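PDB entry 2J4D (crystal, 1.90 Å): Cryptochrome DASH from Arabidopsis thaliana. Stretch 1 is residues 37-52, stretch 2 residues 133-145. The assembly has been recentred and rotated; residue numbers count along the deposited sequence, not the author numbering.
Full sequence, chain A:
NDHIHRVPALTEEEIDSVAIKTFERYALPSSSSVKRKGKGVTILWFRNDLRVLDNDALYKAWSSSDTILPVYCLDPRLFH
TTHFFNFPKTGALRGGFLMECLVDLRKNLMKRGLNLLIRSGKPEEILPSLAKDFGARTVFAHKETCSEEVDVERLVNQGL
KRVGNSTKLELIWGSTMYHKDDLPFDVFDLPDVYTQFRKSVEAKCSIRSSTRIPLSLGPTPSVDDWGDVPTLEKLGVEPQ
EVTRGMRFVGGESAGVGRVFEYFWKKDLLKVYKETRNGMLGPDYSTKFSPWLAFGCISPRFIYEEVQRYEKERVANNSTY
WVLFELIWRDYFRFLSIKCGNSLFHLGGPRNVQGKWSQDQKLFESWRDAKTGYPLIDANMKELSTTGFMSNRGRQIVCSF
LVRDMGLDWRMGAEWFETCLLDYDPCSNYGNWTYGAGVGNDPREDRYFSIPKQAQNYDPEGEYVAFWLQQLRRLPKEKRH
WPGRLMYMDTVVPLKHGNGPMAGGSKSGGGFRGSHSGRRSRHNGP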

# COMPACT_ATOMS: atom_id res chain seq x y z
N LYS A 37 -24.63 17.76 19.85
CA LYS A 37 -25.32 19.05 19.84
C LYS A 37 -24.42 20.26 20.14
O LYS A 37 -23.73 20.31 21.15
N GLY A 38 -24.44 21.21 19.21
CA GLY A 38 -23.66 22.43 19.35
C GLY A 38 -22.17 22.35 19.08
O GLY A 38 -21.48 23.37 19.18
N LYS A 39 -21.66 21.17 18.72
CA LYS A 39 -20.22 21.05 18.48
C LYS A 39 -19.71 21.64 17.16
O LYS A 39 -18.50 21.69 16.92
N GLY A 40 -20.63 22.09 16.32
CA GLY A 40 -20.24 22.72 15.07
C GLY A 40 -19.74 21.84 13.93
O GLY A 40 -19.77 20.61 14.00
N VAL A 41 -19.26 22.50 12.89
CA VAL A 41 -18.76 21.84 11.70
C VAL A 41 -17.30 21.40 11.78
O VAL A 41 -16.46 22.09 12.35
N THR A 42 -17.02 20.24 11.19
CA THR A 42 -15.65 19.74 11.12
C THR A 42 -15.43 19.22 9.71
O THR A 42 -16.37 18.79 9.02
N ILE A 43 -14.19 19.28 9.26
CA ILE A 43 -13.84 18.79 7.94
C ILE A 43 -12.98 17.55 8.16
O ILE A 43 -12.07 17.58 8.99
N LEU A 44 -13.28 16.48 7.44
CA LEU A 44 -12.50 15.25 7.53
C LEU A 44 -11.71 15.16 6.22
O LEU A 44 -12.28 14.99 5.14
N TRP A 45 -10.39 15.29 6.33
CA TRP A 45 -9.51 15.25 5.17
C TRP A 45 -8.91 13.86 4.96
O TRP A 45 -8.09 13.40 5.76
N PHE A 46 -9.34 13.21 3.88
CA PHE A 46 -8.88 11.87 3.51
C PHE A 46 -7.61 11.91 2.67
O PHE A 46 -7.43 12.79 1.83
N ARG A 47 -6.72 10.96 2.92
CA ARG A 47 -5.50 10.83 2.15
C ARG A 47 -5.35 9.35 1.80
O ARG A 47 -5.98 8.90 0.84
N ASN A 48 -4.57 8.60 2.56
CA ASN A 48 -4.45 7.17 2.27
C ASN A 48 -5.11 6.36 3.37
O ASN A 48 -4.52 5.45 3.95
N ASP A 49 -6.36 6.72 3.64
CA ASP A 49 -7.18 6.08 4.66
C ASP A 49 -8.60 6.05 4.09
O ASP A 49 -9.57 6.42 4.75
N LEU A 50 -8.70 5.59 2.84
CA LEU A 50 -9.98 5.56 2.13
C LEU A 50 -10.94 4.46 2.57
O LEU A 50 -11.24 3.53 1.82
N ARG A 51 -11.43 4.58 3.80
CA ARG A 51 -12.35 3.59 4.35
C ARG A 51 -13.18 4.23 5.45
O ARG A 51 -12.85 5.32 5.94
N VAL A 52 -14.25 3.53 5.82
CA VAL A 52 -15.14 3.96 6.89
C VAL A 52 -14.80 3.11 8.12
O VAL A 52 -14.68 3.63 9.23
N ASP A 133 -15.28 28.94 4.48
CA ASP A 133 -16.62 28.89 3.91
C ASP A 133 -17.66 28.25 4.82
O ASP A 133 -18.76 28.80 5.00
N PHE A 134 -17.33 27.11 5.41
CA PHE A 134 -18.27 26.40 6.28
C PHE A 134 -18.08 26.63 7.77
O PHE A 134 -18.78 26.04 8.58
N GLY A 135 -17.13 27.49 8.13
CA GLY A 135 -16.88 27.76 9.53
C GLY A 135 -16.49 26.54 10.35
O GLY A 135 -16.89 26.40 11.50
N ALA A 136 -15.70 25.66 9.75
CA ALA A 136 -15.24 24.45 10.43
C ALA A 136 -14.31 24.81 11.59
O ALA A 136 -13.46 25.67 11.45
N ARG A 137 -14.48 24.15 12.72
CA ARG A 137 -13.61 24.44 13.86
C ARG A 137 -12.32 23.65 13.74
O ARG A 137 -11.28 24.05 14.26
N THR A 138 -12.39 22.53 13.04
CA THR A 138 -11.23 21.66 12.91
C THR A 138 -11.18 20.93 11.58
O THR A 138 -12.18 20.82 10.86
N VAL A 139 -9.99 20.44 11.24
CA VAL A 139 -9.79 19.61 10.06
C VAL A 139 -9.05 18.41 10.65
O VAL A 139 -7.97 18.56 11.22
N PHE A 140 -9.66 17.23 10.53
CA PHE A 140 -9.09 15.99 11.03
C PHE A 140 -8.48 15.20 9.88
O PHE A 140 -9.01 15.19 8.77
N ALA A 141 -7.36 14.53 10.15
CA ALA A 141 -6.70 13.71 9.14
C ALA A 141 -5.74 12.77 9.84
O ALA A 141 -5.39 12.98 11.00
N HIS A 142 -5.32 11.73 9.13
CA HIS A 142 -4.37 10.80 9.69
C HIS A 142 -2.98 11.37 9.50
O HIS A 142 -2.69 12.00 8.49
N LYS A 143 -2.12 11.12 10.48
CA LYS A 143 -0.74 11.59 10.45
C LYS A 143 0.07 10.74 9.49
O LYS A 143 -0.06 9.51 9.48
N GLU A 144 0.89 11.37 8.67
CA GLU A 144 1.75 10.61 7.76
C GLU A 144 3.19 10.74 8.27
O GLU A 144 3.45 11.50 9.22
N THR A 145 4.12 10.03 7.66
CA THR A 145 5.49 10.06 8.16
C THR A 145 6.61 10.62 7.29
O THR A 145 7.58 11.16 7.82

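A strand of the first stretch, including V41 to W45, lies parallel to a strand of the second that includes V139 to A141, and the pairing fixes where the side chains go. The ladder runs through R137 N to V41 O (2.9 Å), I43 N to T138 O (3.0 Å), F140 N to I43 O (2.9 Å) and W45 N to F140 O (2.8 Å). Because each strand is extended, successive side chains alternate between the two faces: I43 and V139 on one, T42, L44, T138 and F140 on the other.

I43 is m at chi1 and t at chi2, which carries CD1 to 3.7 Å from CB of A136. Its CB lies 4.1 Å from CG2 of V139, whose chi1 is t. The other methyl of V139, CG1, sits 3.9 Å from CB of W45. V41, also t, places CG1 4.1 Å from CB of A136 and 4.3 Å from CB of F134. F134 is m, and the end of its side chain leads away from this contact.

On the other face, T42 is t and T138 is p, and these rotamers bring T42 OG1 and T138 OG1 within 2.8 Å in a hydrogen bond. Either hydroxyl could be the donor. T42 OG1 also lies at the edge of the F140 ring, 3.2 Å from CD2. F140 is m. L44 is t, then p, and its CD1 reaches 4.1 Å from CB of F140.

W45 points toward the second stretch with chi1 t. Its CE3 is 3.5 Å from CB of A141, a small side chain that also points inward.

Near the start of the first stretch, the side chain of R137 reaches over from the second; it is m at chi1 and extended beyond it. Its end comes near the loop, with K39 O and G40 N over one face of the guanidinium. NH2 makes a weak hydrogen bond to G38 O (2.8 Å). G40 has no CB; an ideal one would fall 2.4 Å from R137 NE, a clash. Water 1 links V41 N and G135 O.

At the far end, R47 is m, t, m. NH2 donates to H142 O (3.1 Å), which lies at the guanidinium edge, while E144 CG covers one face at 3.5 Å from NH2. Water 3 bridges R47 NE and H142 O. D49 is p, which lets OD1 accept from R47 N (2.8 Å) within its own stretch. D49 OD2 shares water 2 with W45 O and H142 N. E144 is m at chi1 and chi2. Water 4 accepts from N48 N and donates to E144 OE2; water 5 accepts from N48 ND2 and donates to the same oxygen.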

# COMPACT_ATOMS: atom_id res chain seq x y z
CB LYS A 37 -26.48 19.00 20.84
CG LYS A 37 -27.70 19.80 20.40
CD LYS A 37 -28.97 19.33 21.11
CE LYS A 37 -29.37 17.91 20.69
NZ LYS A 37 -30.71 17.51 21.21
CB LYS A 39 -19.79 19.59 18.64
CG LYS A 39 -19.85 19.15 20.10
CD LYS A 39 -19.27 17.78 20.34
CE LYS A 39 -19.29 17.46 21.83
NZ LYS A 39 -18.75 16.11 22.13
CB VAL A 41 -18.92 22.75 10.47
CG1 VAL A 41 -18.31 22.09 9.24
CG2 VAL A 41 -20.39 23.07 10.24
CB THR A 42 -15.39 18.57 12.11
OG1 THR A 42 -14.00 18.23 12.09
CG2 THR A 42 -16.19 17.33 11.72
CB ILE A 43 -13.02 19.84 7.15
CG1 ILE A 43 -13.93 21.00 6.74
CG2 ILE A 43 -12.34 19.18 5.93
CD1 ILE A 43 -13.20 22.23 6.20
CB LEU A 44 -13.40 14.01 7.67
CG LEU A 44 -12.68 12.66 7.71
CD1 LEU A 44 -11.65 12.62 8.83
CD2 LEU A 44 -13.72 11.55 7.90
CB TRP A 45 -8.43 16.33 5.34
CG TRP A 45 -7.29 16.29 4.35
CD1 TRP A 45 -7.35 15.95 3.04
CD2 TRP A 45 -5.93 16.63 4.62
NE1 TRP A 45 -6.10 16.05 2.46
CE2 TRP A 45 -5.21 16.47 3.41
CE3 TRP A 45 -5.24 17.06 5.77
CZ2 TRP A 45 -3.83 16.72 3.32
CZ3 TRP A 45 -3.87 17.32 5.67
CH2 TRP A 45 -3.19 17.15 4.45
CB PHE A 46 -9.96 11.16 2.67
CG PHE A 46 -11.08 10.55 3.48
CD1 PHE A 46 -10.98 9.26 3.99
CD2 PHE A 46 -12.27 11.25 3.68
CE1 PHE A 46 -12.04 8.66 4.67
CE2 PHE A 46 -13.35 10.67 4.36
CZ PHE A 46 -13.24 9.37 4.85
CB ARG A 47 -4.29 11.36 2.92
CG ARG A 47 -4.17 12.89 2.80
CD ARG A 47 -2.76 13.39 3.09
NE ARG A 47 -2.46 13.31 4.51
CZ ARG A 47 -1.36 13.79 5.08
NH1 ARG A 47 -0.42 14.37 4.34
NH2 ARG A 47 -1.22 13.70 6.40
CB ASN A 48 -2.99 6.77 2.05
CG ASN A 48 -2.53 7.03 0.62
OD1 ASN A 48 -2.95 6.33 -0.32
ND2 ASN A 48 -1.70 8.04 0.43
CB ASP A 49 -7.13 6.91 5.96
CG ASP A 49 -7.49 8.38 5.74
OD1 ASP A 49 -7.57 8.84 4.59
OD2 ASP A 49 -7.68 9.10 6.75
CB LEU A 50 -9.72 5.47 0.61
CG LEU A 50 -8.68 6.48 0.12
CD1 LEU A 50 -8.50 6.35 -1.40
CD2 LEU A 50 -9.11 7.90 0.50
CB ARG A 51 -11.58 2.42 4.98
CG ARG A 51 -10.75 2.84 6.21
CD ARG A 51 -10.07 1.68 6.92
NE ARG A 51 -9.44 2.14 8.17
CZ ARG A 51 -8.28 2.79 8.23
NH1 ARG A 51 -7.58 3.04 7.13
NH2 ARG A 51 -7.82 3.21 9.41
CB VAL A 52 -16.62 3.75 6.50
CG1 VAL A 52 -17.52 4.01 7.70
CG2 VAL A 52 -16.98 4.68 5.37
CB ASP A 133 -16.60 28.14 2.57
CG ASP A 133 -15.91 28.92 1.47
OD1 ASP A 133 -15.45 30.06 1.73
OD2 ASP A 133 -15.81 28.40 0.34
CB PHE A 134 -18.22 24.91 5.95
CG PHE A 134 -18.71 24.58 4.56
CD1 PHE A 134 -20.07 24.47 4.30
CD2 PHE A 134 -17.81 24.44 3.51
CE1 PHE A 134 -20.53 24.21 3.01
CE2 PHE A 134 -18.26 24.19 2.22
CZ PHE A 134 -19.62 24.08 1.97
CB ALA A 136 -14.52 23.55 9.44
CB ARG A 137 -14.30 24.03 15.17
CG ARG A 137 -15.69 24.59 15.36
CD ARG A 137 -16.23 24.22 16.73
NE ARG A 137 -17.57 24.75 16.95
CZ ARG A 137 -18.27 24.58 18.07
NH1 ARG A 137 -17.75 23.89 19.08
NH2 ARG A 137 -19.48 25.10 18.19
CB THR A 138 -11.27 20.57 13.98
OG1 THR A 138 -12.53 19.89 13.88
CG2 THR A 138 -11.15 21.16 15.37
CB VAL A 139 -8.89 20.27 9.00
CG1 VAL A 139 -8.62 19.27 7.87
CG2 VAL A 139 -9.55 21.53 8.45
CB PHE A 140 -10.18 15.12 11.68
CG PHE A 140 -10.54 15.55 13.07
CD1 PHE A 140 -9.75 15.19 14.15
CD2 PHE A 140 -11.67 16.34 13.29
CE1 PHE A 140 -10.08 15.60 15.44
CE2 PHE A 140 -12.00 16.75 14.58
CZ PHE A 140 -11.21 16.38 15.66
CB ALA A 141 -5.95 14.59 8.14
CB HIS A 142 -4.48 9.44 9.01
CG HIS A 142 -5.58 8.59 9.57
ND1 HIS A 142 -5.55 8.09 10.85
CD2 HIS A 142 -6.74 8.17 9.03
CE1 HIS A 142 -6.65 7.40 11.08
NE2 HIS A 142 -7.39 7.43 9.99
CB LYS A 143 -0.14 11.47 11.85
CG LYS A 143 1.30 11.98 11.97
CD LYS A 143 1.33 13.51 12.09
CE LYS A 143 2.76 14.04 12.13
NZ LYS A 143 3.42 13.90 10.80
CB GLU A 144 1.61 11.12 6.33
CG GLU A 144 0.33 10.66 5.66
CD GLU A 144 0.34 9.16 5.33
OE1 GLU A 144 1.27 8.45 5.77
OE2 GLU A 144 -0.60 8.70 4.64
CB THR A 145 5.93 8.64 8.60
OG1 THR A 145 5.87 7.75 7.47
CG2 THR A 145 5.04 8.10 9.70
O HOH W 1 -18.72 25.25 13.46
O HOH W 2 -6.45 11.53 6.42
O HOH W 3 -3.79 11.41 6.13
O HOH W 4 -3.23 8.79 5.03
O HOH W 5 -0.54 9.65 2.20